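Local coordinates for flocculation protein FLO11 (Saccharomyces cerevisiae, PDB 4UYT) that mediates homotypic cell-cell adhesion in yeast flocculation through its Flo11 adhesin domain and takes part in cell-substrate adhesion, invasive growth and biofilm formation, at residues A[5-11]-A[36-41]; A[45-51]-A[99-105]; A[110-116]-A[164-170]. Numbering follows the deposited sequence.

Interaction 1 of 3, residues A[5-11]-A[36-41]; sequences GTSCNSI and VTSVSW. With NA (sodium ion), chain C; NA (sodium ion), chain G.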
loop_
_atom_site.group_PDB
_atom_site.type_symbol
_atom_site.label_atom_id
_atom_site.label_comp_id
_atom_site.label_asym_id
_atom_site.label_seq_id
_atom_site.Cartn_x
_atom_site.Cartn_y
_atom_site.Cartn_z
ATOM N N GLY A 5 3.557 11.928 18.936
ATOM C CA GLY A 5 3.304 11.945 17.493
ATOM C C GLY A 5 2.609 13.226 17.127
ATOM O O GLY A 5 1.921 13.848 17.950
ATOM N N THR A 6 2.747 13.641 15.876
ATOM C CA THR A 6 2.033 14.806 15.343
ATOM C C THR A 6 1.142 14.347 14.188
ATOM O O THR A 6 1.659 13.965 13.140
ATOM C CB THR A 6 2.983 15.911 14.884
ATOM O OG1 THR A 6 3.936 16.210 15.919
ATOM C CG2 THR A 6 2.229 17.161 14.572
ATOM N N SER A 7 -0.162 14.338 14.395
ATOM C CA SER A 7 -1.068 13.854 13.373
ATOM C C SER A 7 -1.268 14.869 12.262
ATOM O O SER A 7 -1.503 16.043 12.526
ATOM C CB SER A 7 -2.409 13.493 13.975
ATOM O OG SER A 7 -2.269 12.428 14.883
ATOM N N CYS A 8 -1.182 14.383 11.023
ATOM C CA CYS A 8 -1.508 15.167 9.842
ATOM C C CYS A 8 -3.017 15.188 9.632
ATOM O O CYS A 8 -3.677 14.158 9.618
ATOM C CB CYS A 8 -0.889 14.556 8.601
ATOM S SG CYS A 8 0.813 15.045 8.200
ATOM N N ASN A 9 -3.578 16.364 9.401
ATOM C CA ASN A 9 -5.009 16.509 9.174
ATOM C C ASN A 9 -5.428 16.168 7.743
ATOM O O ASN A 9 -6.437 15.532 7.559
ATOM C CB ASN A 9 -5.470 17.914 9.506
ATOM C CG ASN A 9 -5.385 18.234 10.991
ATOM O OD1 ASN A 9 -5.276 17.360 11.859
ATOM N ND2 ASN A 9 -5.408 19.519 11.296
ATOM N N SER A 10 -4.656 16.587 6.774
ATOM C CA SER A 10 -5.015 16.428 5.351
ATOM C C SER A 10 -4.081 15.437 4.670
ATOM O O SER A 10 -2.926 15.729 4.430
ATOM C CB SER A 10 -4.907 17.769 4.655
ATOM O OG SER A 10 -5.208 17.670 3.266
ATOM N N ILE A 11 -4.628 14.296 4.268
ATOM C CA ILE A 11 -3.916 13.265 3.561
ATOM C C ILE A 11 -4.525 13.263 2.171
ATOM O O ILE A 11 -5.717 13.021 2.020
ATOM C CB ILE A 11 -4.080 11.897 4.247
ATOM C CG1 ILE A 11 -3.580 11.951 5.693
ATOM C CG2 ILE A 11 -3.368 10.833 3.453
ATOM C CD1 ILE A 11 -4.047 10.781 6.517
ATOM N N VAL A 36 -4.637 5.751 2.318
ATOM C CA VAL A 36 -3.783 6.104 3.473
ATOM C C VAL A 36 -4.695 6.808 4.456
ATOM O O VAL A 36 -5.181 7.903 4.194
ATOM C CB VAL A 36 -2.585 6.972 3.064
ATOM C CG1 VAL A 36 -1.801 7.363 4.321
ATOM C CG2 VAL A 36 -1.697 6.253 2.060
ATOM N N THR A 37 -4.989 6.138 5.565
ATOM C CA THR A 37 -5.998 6.597 6.482
ATOM C C THR A 37 -5.491 7.423 7.665
ATOM O O THR A 37 -6.273 8.130 8.286
ATOM C CB THR A 37 -6.822 5.418 7.007
ATOM O OG1 THR A 37 -5.960 4.520 7.696
ATOM C CG2 THR A 37 -7.527 4.691 5.851
ATOM N N SER A 38 -4.217 7.334 8.003
ATOM C CA SER A 38 -3.621 8.221 8.988
ATOM C C SER A 38 -2.144 8.354 8.705
ATOM O O SER A 38 -1.501 7.425 8.210
ATOM C CB SER A 38 -3.828 7.753 10.434
ATOM O OG SER A 38 -3.272 6.483 10.634
ATOM N N VAL A 39 -1.630 9.509 9.097
ATOM C CA VAL A 39 -0.229 9.849 8.988
ATOM C C VAL A 39 0.138 10.617 10.241
ATOM O O VAL A 39 -0.511 11.601 10.571
ATOM C CB VAL A 39 0.048 10.706 7.734
ATOM C CG1 VAL A 39 1.493 11.187 7.743
ATOM C CG2 VAL A 39 -0.273 9.971 6.438
ATOM N N SER A 40 1.204 10.195 10.916
ATOM C CA SER A 40 1.749 10.893 12.060
ATOM C C SER A 40 3.230 11.088 11.878
ATOM O O SER A 40 3.980 10.152 11.591
ATOM C CB SER A 40 1.499 10.070 13.326
ATOM O OG SER A 40 2.035 10.648 14.488
ATOM N N TRP A 41 3.681 12.308 12.101
ATOM C CA TRP A 41 5.124 12.583 12.088
ATOM C C TRP A 41 5.749 12.069 13.369
ATOM O O TRP A 41 5.272 12.405 14.470
ATOM C CB TRP A 41 5.323 14.081 11.965
ATOM C CG TRP A 41 6.766 14.504 11.948
ATOM C CD1 TRP A 41 7.753 14.032 11.140
ATOM C CD2 TRP A 41 7.356 15.479 12.802
ATOM N NE1 TRP A 41 8.911 14.642 11.442
ATOM C CE2 TRP A 41 8.733 15.554 12.465
ATOM C CE3 TRP A 41 6.832 16.284 13.802
ATOM C CZ2 TRP A 41 9.593 16.491 13.021
ATOM C CZ3 TRP A 41 7.741 17.226 14.387
ATOM C CH2 TRP A 41 9.071 17.304 13.989
HETATM NA NA NA C . -1.186 15.561 16.835
HETATM NA NA NA G . -0.510 6.470 11.371
HETATM O O HOH W 1 5.932 14.367 16.321
HETATM O O HOH W 2 0.054 11.416 16.162
HETATM O O HOH W 3 -2.777 10.500 12.820
HETATM O O HOH W 4 -3.646 11.428 10.222
HETATM O O HOH W 5 -0.042 6.019 13.689
#
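I11 reaches back from the loop after the short strand 6-7 and lays its side chain along the strand of 36-41. Its CG2 sits 3.9 Å from V36 CG1, and its CD1 meets V39 CG2, also at 3.9 Å, after passing 3.6 Å over S38 CA. C8 adds to the patch, with C8 SG 3.9 Å from V39 CG1; that sulfur is tied to C172 in a disulfide, so the C-terminal tail is fastened here as well. W168 of strand 166-169 packs against both C8 and V39. Outward from this patch the backbones pair: C8 N donates to V39 O (2.9 Å), W41 N to T6 O (2.8 Å) and T6 N to W41 O (3.1 Å). T6 OG1 lies at the edge of the W41 ring, 3.6 Å from W41 CE3. At the polar edge, one water joins S7 OG and S40 OG, and another accepts a hydrogen bond from T6 OG1 and donates one to W41 O. S38 OG, 2.9 Å from a sodium ion, shares that ion with Q48. This is an antiparallel edge-strand pairing, with 6-7 closing one margin of a four-stranded sheet in the fibronectin type III-like adhesin domain.

Interaction 2 of 3, residues A[45-51]-A[99-105]; sequences NTYQITI and ATFEVYA. With NA (sodium ion), chain G.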
loop_
_atom_site.group_PDB
_atom_site.type_symbol
_atom_site.label_atom_id
_atom_site.label_comp_id
_atom_site.label_asym_id
_atom_site.label_seq_id
_atom_site.Cartn_x
_atom_site.Cartn_y
_atom_site.Cartn_z
ATOM N N ASN A 45 12.428 13.034 9.085
ATOM C CA ASN A 45 11.409 12.976 7.994
ATOM C C ASN A 45 10.684 11.645 7.981
ATOM O O ASN A 45 10.272 11.150 6.923
ATOM C CB ASN A 45 12.021 13.282 6.612
ATOM C CG ASN A 45 12.432 14.717 6.546
ATOM O OD1 ASN A 45 11.576 15.599 6.616
ATOM N ND2 ASN A 45 13.705 14.978 6.413
ATOM N N THR A 46 10.524 11.097 9.179
ATOM C CA THR A 46 9.939 9.796 9.383
ATOM C C THR A 46 8.484 9.952 9.822
ATOM O O THR A 46 8.189 10.706 10.768
ATOM C CB THR A 46 10.717 9.045 10.452
ATOM O OG1 THR A 46 12.090 8.998 10.055
ATOM C CG2 THR A 46 10.200 7.650 10.618
ATOM N N TYR A 47 7.597 9.219 9.140
ATOM C CA TYR A 47 6.154 9.249 9.425
ATOM C C TYR A 47 5.679 7.835 9.602
ATOM O O TYR A 47 6.088 6.928 8.884
ATOM C CB TYR A 47 5.375 9.886 8.247
ATOM C CG TYR A 47 5.842 11.266 7.929
ATOM C CD1 TYR A 47 6.965 11.491 7.147
ATOM C CD2 TYR A 47 5.151 12.372 8.411
ATOM C CE1 TYR A 47 7.397 12.748 6.890
ATOM C CE2 TYR A 47 5.576 13.650 8.128
ATOM C CZ TYR A 47 6.714 13.832 7.364
ATOM O OH TYR A 47 7.119 15.099 7.087
ATOM N N GLN A 48 4.767 7.686 10.563
ATOM C CA GLN A 48 4.051 6.446 10.763
ATOM C C GLN A 48 2.728 6.561 10.025
ATOM O O GLN A 48 1.937 7.463 10.306
ATOM C CB GLN A 48 3.828 6.207 12.250
ATOM C CG GLN A 48 3.190 4.869 12.531
ATOM C CD GLN A 48 3.186 4.544 13.985
ATOM O OE1 GLN A 48 2.523 5.201 14.757
ATOM N NE2 GLN A 48 3.937 3.529 14.375
ATOM N N ILE A 49 2.514 5.690 9.035
ATOM C CA ILE A 49 1.331 5.734 8.205
ATOM C C ILE A 49 0.537 4.456 8.344
ATOM O O ILE A 49 1.119 3.406 8.632
ATOM C CB ILE A 49 1.673 6.022 6.727
ATOM C CG1 ILE A 49 2.283 4.838 5.985
ATOM C CG2 ILE A 49 2.567 7.242 6.665
ATOM C CD1 ILE A 49 2.468 5.078 4.497
ATOM N N THR A 50 -0.764 4.574 8.120
ATOM C CA THR A 50 -1.634 3.434 8.109
ATOM C C THR A 50 -2.307 3.393 6.726
ATOM O O THR A 50 -2.835 4.393 6.262
ATOM C CB THR A 50 -2.678 3.526 9.214
ATOM O OG1 THR A 50 -1.978 3.557 10.474
ATOM C CG2 THR A 50 -3.612 2.333 9.200
ATOM N N ILE A 51 -2.306 2.212 6.138
ATOM C CA ILE A 51 -2.974 1.958 4.887
ATOM C C ILE A 51 -4.144 1.007 5.086
ATOM O O ILE A 51 -4.111 0.173 5.991
ATOM C CB ILE A 51 -2.006 1.435 3.793
ATOM C CG1 ILE A 51 -1.407 0.067 4.136
ATOM C CG2 ILE A 51 -0.932 2.468 3.520
ATOM C CD1 ILE A 51 -0.598 -0.585 3.025
ATOM N N ALA A 99 -2.431 -1.888 7.530
ATOM C CA ALA A 99 -1.045 -2.042 7.963
ATOM C C ALA A 99 -0.542 -0.688 8.387
ATOM O O ALA A 99 -0.908 0.313 7.781
ATOM C CB ALA A 99 -0.183 -2.607 6.844
ATOM N N THR A 100 0.326 -0.683 9.387
ATOM C CA THR A 100 0.962 0.540 9.882
ATOM C C THR A 100 2.465 0.349 9.858
ATOM O O THR A 100 2.976 -0.670 10.319
ATOM C CB THR A 100 0.449 0.876 11.297
ATOM O OG1 THR A 100 -0.971 1.106 11.276
ATOM C CG2 THR A 100 1.110 2.108 11.836
ATOM N N PHE A 101 3.177 1.314 9.310
ATOM C CA PHE A 101 4.618 1.200 9.152
ATOM C C PHE A 101 5.165 2.589 8.945
ATOM O O PHE A 101 4.427 3.540 8.774
ATOM C CB PHE A 101 5.020 0.252 8.021
ATOM C CG PHE A 101 4.473 0.640 6.668
ATOM C CD1 PHE A 101 3.170 0.304 6.287
ATOM C CD2 PHE A 101 5.261 1.315 5.758
ATOM C CE1 PHE A 101 2.672 0.658 5.062
ATOM C CE2 PHE A 101 4.759 1.651 4.510
ATOM C CZ PHE A 101 3.464 1.326 4.174
ATOM N N GLU A 102 6.500 2.697 9.007
ATOM C CA GLU A 102 7.166 3.981 8.887
ATOM C C GLU A 102 7.792 4.164 7.491
ATOM O O GLU A 102 8.332 3.243 6.885
ATOM C CB GLU A 102 8.214 4.156 9.981
ATOM C CG GLU A 102 7.581 4.342 11.343
ATOM C CD GLU A 102 8.611 4.434 12.458
ATOM O OE1 GLU A 102 9.634 3.738 12.438
ATOM O OE2 GLU A 102 8.387 5.181 13.391
ATOM N N VAL A 103 7.732 5.417 7.042
ATOM C CA VAL A 103 8.335 5.823 5.792
ATOM C C VAL A 103 9.146 7.081 6.033
ATOM O O VAL A 103 8.842 7.868 6.927
ATOM C CB VAL A 103 7.292 6.076 4.686
ATOM C CG1 VAL A 103 6.521 4.804 4.381
ATOM C CG2 VAL A 103 6.351 7.217 5.051
ATOM N N TYR A 104 10.134 7.290 5.170
ATOM C CA TYR A 104 10.816 8.554 5.083
ATOM C C TYR A 104 10.238 9.288 3.874
ATOM O O TYR A 104 10.351 8.823 2.736
ATOM C CB TYR A 104 12.324 8.364 4.869
ATOM C CG TYR A 104 13.031 7.450 5.830
ATOM C CD1 TYR A 104 12.804 7.482 7.202
ATOM C CD2 TYR A 104 14.002 6.561 5.344
ATOM C CE1 TYR A 104 13.494 6.662 8.074
ATOM C CE2 TYR A 104 14.684 5.731 6.211
ATOM C CZ TYR A 104 14.438 5.781 7.567
ATOM O OH TYR A 104 15.148 4.952 8.385
ATOM N N ALA A 105 9.554 10.401 4.128
ATOM C CA ALA A 105 8.870 11.165 3.047
ATOM C C ALA A 105 9.573 12.474 2.905
ATOM O O ALA A 105 9.551 13.287 3.837
ATOM C CB ALA A 105 7.392 11.358 3.376
HETATM NA NA NA G . -0.510 6.470 11.371
HETATM O O HOH W 6 9.121 15.448 5.482
HETATM O O HOH W 5 -0.042 6.019 13.689
#
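Strands 46-51 and 99-104 run antiparallel, their axes 4.6 Å apart at closest and 148° between directions, as neighbours in the four-stranded sheet of this fibronectin type III-like β-sandwich. The ladder is regular. Y47 with V103, I49 with F101 and I51 with A99 are hydrogen-bonded pairs, each joined by two N-H...O bonds: Y47 N to V103 O, I49 N to F101 O and I51 N to A99 O all measure 2.9 Å, and the return bonds are similar. One more bond, A105 N to N45 O at 3.0 Å, carries the pairing just past the strand ends. Between these rungs the CA-H groups approach carbonyls, as in E102 CA to Y47 O at 3.1 Å.

The face with Y47, I49, I51, A99, F101 and V103 is apolar. I49 CG1 stands over the F101 ring, 4.2 Å from its centroid in a CH-pi contact, while I51 CD1 comes to the ring edge, 4.0 Å from F101 CE1. W168 and I69 pack against this same face. The other face is more polar: Q48 CG touches T100 CG2 at 3.5 Å, and the hydroxyls T50 OG1 and T100 OG1 are hydrogen-bonded at 2.8 Å. Y47 OH, bonded to D171 N, also donates to a water 2.6 Å away, which in turn donates to N45 OD1 and A105 O, both at 2.7 Å.

Interaction 3 of 3, residues A[110-116]-A[164-170]; sequences NSCQVWM and PGFYWNI. With NA (sodium ion), chain B.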
loop_
_atom_site.group_PDB
_atom_site.type_symbol
_atom_site.label_atom_id
_atom_site.label_comp_id
_atom_site.label_asym_id
_atom_site.label_seq_id
_atom_site.Cartn_x
_atom_site.Cartn_y
_atom_site.Cartn_z
ATOM N N ASN A 110 5.286 20.761 -2.696
ATOM C CA ASN A 110 5.330 22.197 -2.603
ATOM C C ASN A 110 6.075 22.480 -1.288
ATOM O O ASN A 110 6.618 21.571 -0.658
ATOM C CB ASN A 110 3.928 22.790 -2.655
ATOM C CG ASN A 110 3.015 22.199 -1.612
ATOM O OD1 ASN A 110 3.385 22.115 -0.448
ATOM N ND2 ASN A 110 1.850 21.724 -2.021
ATOM N N SER A 111 6.117 23.721 -0.870
ATOM C CA SER A 111 6.936 24.036 0.304
ATOM C C SER A 111 6.381 23.478 1.590
ATOM O O SER A 111 7.148 23.375 2.549
ATOM C CB SER A 111 7.100 25.526 0.475
ATOM O OG SER A 111 5.855 26.120 0.742
ATOM N N CYS A 112 5.108 23.074 1.619
ATOM C CA CYS A 112 4.446 22.583 2.825
ATOM C C CYS A 112 4.227 21.085 2.878
ATOM O O CYS A 112 3.940 20.603 3.956
ATOM C CB CYS A 112 3.099 23.263 3.047
ATOM S SG CYS A 112 3.175 24.947 3.650
ATOM N N GLN A 113 4.333 20.384 1.741
ATOM C CA GLN A 113 3.846 19.013 1.618
ATOM C C GLN A 113 4.839 18.130 0.912
ATOM O O GLN A 113 5.551 18.597 0.032
ATOM C CB GLN A 113 2.512 19.005 0.889
ATOM C CG GLN A 113 1.531 19.868 1.653
ATOM C CD GLN A 113 0.216 19.951 1.055
ATOM O OE1 GLN A 113 0.049 20.398 -0.087
ATOM N NE2 GLN A 113 -0.773 19.429 1.805
ATOM N N VAL A 114 4.874 16.860 1.320
ATOM C CA VAL A 114 5.791 15.871 0.799
ATOM C C VAL A 114 4.998 14.655 0.326
ATOM O O VAL A 114 3.975 14.301 0.921
ATOM C CB VAL A 114 6.866 15.425 1.833
ATOM C CG1 VAL A 114 8.046 16.396 1.872
ATOM C CG2 VAL A 114 6.241 15.137 3.203
ATOM N N TRP A 115 5.535 13.986 -0.677
ATOM C CA TRP A 115 5.023 12.742 -1.191
ATOM C C TRP A 115 5.391 11.568 -0.306
ATOM O O TRP A 115 6.530 11.405 0.153
ATOM C CB TRP A 115 5.596 12.448 -2.572
ATOM C CG TRP A 115 5.050 13.296 -3.684
ATOM C CD1 TRP A 115 5.651 14.343 -4.289
ATOM C CD2 TRP A 115 3.802 13.104 -4.343
ATOM N NE1 TRP A 115 4.853 14.818 -5.287
ATOM C CE2 TRP A 115 3.714 14.061 -5.369
ATOM C CE3 TRP A 115 2.767 12.183 -4.198
ATOM C CZ2 TRP A 115 2.608 14.145 -6.225
ATOM C CZ3 TRP A 115 1.693 12.247 -5.066
ATOM C CH2 TRP A 115 1.617 13.233 -6.070
ATOM N N MET A 116 4.436 10.684 -0.140
ATOM C CA MET A 116 4.730 9.338 0.288
ATOM C C MET A 116 5.739 8.694 -0.671
ATOM O O MET A 116 5.528 8.748 -1.876
ATOM C CB MET A 116 3.437 8.545 0.238
ATOM C CG MET A 116 3.519 7.126 0.756
ATOM S SD MET A 116 1.946 6.284 0.599
ATOM C CE MET A 116 1.985 5.830 -1.128
ATOM N N PRO A 164 -2.962 4.929 -6.166
ATOM C CA PRO A 164 -2.446 6.286 -6.161
ATOM C C PRO A 164 -1.286 6.478 -5.208
ATOM O O PRO A 164 -1.111 5.776 -4.216
ATOM C CB PRO A 164 -3.659 7.132 -5.694
ATOM C CG PRO A 164 -4.608 6.179 -5.050
ATOM C CD PRO A 164 -4.343 4.846 -5.645
ATOM N N GLY A 165 -0.461 7.459 -5.539
ATOM C CA GLY A 165 0.383 8.090 -4.537
ATOM C C GLY A 165 -0.384 9.090 -3.688
ATOM O O GLY A 165 -1.511 9.507 -4.041
ATOM N N PHE A 166 0.206 9.471 -2.555
ATOM C CA PHE A 166 -0.397 10.346 -1.563
ATOM C C PHE A 166 0.620 11.347 -1.106
ATOM O O PHE A 166 1.836 11.100 -1.164
ATOM C CB PHE A 166 -0.891 9.546 -0.354
ATOM C CG PHE A 166 -2.075 8.701 -0.666
ATOM C CD1 PHE A 166 -1.924 7.455 -1.266
ATOM C CD2 PHE A 166 -3.370 9.144 -0.349
ATOM C CE1 PHE A 166 -3.045 6.708 -1.587
ATOM C CE2 PHE A 166 -4.483 8.370 -0.662
ATOM C CZ PHE A 166 -4.305 7.161 -1.263
ATOM N N TYR A 167 0.136 12.459 -0.563
ATOM C CA TYR A 167 1.025 13.442 0.048
ATOM C C TYR A 167 0.353 14.044 1.270
ATOM O O TYR A 167 -0.847 13.903 1.508
ATOM C CB TYR A 167 1.440 14.490 -0.986
ATOM C CG TYR A 167 0.352 15.410 -1.515
ATOM C CD1 TYR A 167 -0.107 16.471 -0.756
ATOM C CD2 TYR A 167 -0.098 15.307 -2.817
ATOM C CE1 TYR A 167 -1.003 17.383 -1.226
ATOM C CE2 TYR A 167 -1.019 16.240 -3.328
ATOM C CZ TYR A 167 -1.467 17.272 -2.498
ATOM O OH TYR A 167 -2.362 18.233 -2.923
ATOM N N TRP A 168 1.159 14.707 2.090
ATOM C CA TRP A 168 0.700 15.261 3.359
ATOM C C TRP A 168 1.697 16.343 3.803
ATOM O O TRP A 168 2.736 16.556 3.205
ATOM C CB TRP A 168 0.577 14.191 4.419
ATOM C CG TRP A 168 1.803 13.363 4.632
ATOM C CD1 TRP A 168 2.926 13.702 5.350
ATOM C CD2 TRP A 168 2.040 12.055 4.136
ATOM N NE1 TRP A 168 3.849 12.683 5.316
ATOM C CE2 TRP A 168 3.326 11.647 4.600
ATOM C CE3 TRP A 168 1.281 11.153 3.374
ATOM C CZ2 TRP A 168 3.840 10.382 4.377
ATOM C CZ3 TRP A 168 1.793 9.899 3.145
ATOM C CH2 TRP A 168 3.056 9.521 3.651
ATOM N N ASN A 169 1.348 17.016 4.889
ATOM C CA ASN A 169 2.153 18.126 5.370
ATOM C C ASN A 169 3.494 17.669 5.984
ATOM O O ASN A 169 3.536 16.755 6.807
ATOM C CB ASN A 169 1.408 18.968 6.383
ATOM C CG ASN A 169 0.449 19.950 5.728
ATOM O OD1 ASN A 169 -0.145 19.673 4.682
ATOM N ND2 ASN A 169 0.274 21.095 6.349
ATOM N N ILE A 170 4.537 18.392 5.642
ATOM C CA ILE A 170 5.859 18.215 6.245
ATOM C C ILE A 170 5.737 18.368 7.758
ATOM O O ILE A 170 5.142 19.337 8.261
ATOM C CB ILE A 170 6.851 19.226 5.657
ATOM C CG1 ILE A 170 7.087 18.955 4.167
ATOM C CG2 ILE A 170 8.177 19.210 6.419
ATOM C CD1 ILE A 170 7.705 20.121 3.421
HETATM NA NA NA B . 5.249 16.839 -7.319
HETATM O O HOH W 7 4.249 21.501 6.767
HETATM O O HOH W 8 3.302 8.595 -3.554
HETATM O O HOH W 9 4.502 19.292 -7.262
#
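G165 lies beside the indole of W115, its C atom 4.0 Å from W115 CZ3. At F166 the pairing begins: M116 N donates to F166 O (2.8 Å), and M116 CE reaches the edge of the phenyl ring, 4.2 Å from F166 CD1. Y167 turns its edge toward the face of W115 in a T-shaped stack, its ring centroid 5.6 Å from that of the indole six-membered ring, planes at 79°. Both are partly exposed, consistent with belonging to the surface aromatic bands that confer homophilic binding; W115 NE1 lies 2.9 Å from a sodium ion. W168, on the opposite face of this three-stranded antiparallel sheet (166-169 between 12-13 and 113-115), pairs with V114 in a hydrogen-bonded rung (V114 N to W168 O 2.9 Å, W168 N to V114 O 3.1 Å); M116 CB packs on W168 CH2 at 3.6 Å. N169 OD1 accepts from Q113 NE2 (3.0 Å), while its ND2 bonds D173. I170 N donates to C112 O (2.8 Å), and I170 CG1 rests 3.6 Å from V114 CG1.

Along the chain the three contacts come in series, with centres about 9 Å (interactions 1 and 2), 11 Å (1 and 3) and 12 Å (2 and 3) apart. Interactions 1 and 2 share one antiparallel sheet: strands 32-43 and 46-55 are neighbours in it, S40 O and Q48 N meet at 2.8 Å, and the sodium held by S38 and Q48 lies at both contacts. Interaction 3 belongs to the separate small sheet of 12-13, 166-169 and 113-115, which packs against the first. W168 meets both other contacts, with V39 CG2 3.6 Å from W168 CE3 and Y47 CD2 3.4 Å from W168 NE1. Two sheets thus enclose a common apolar interior at the end of the adhesin domain where both termini lie.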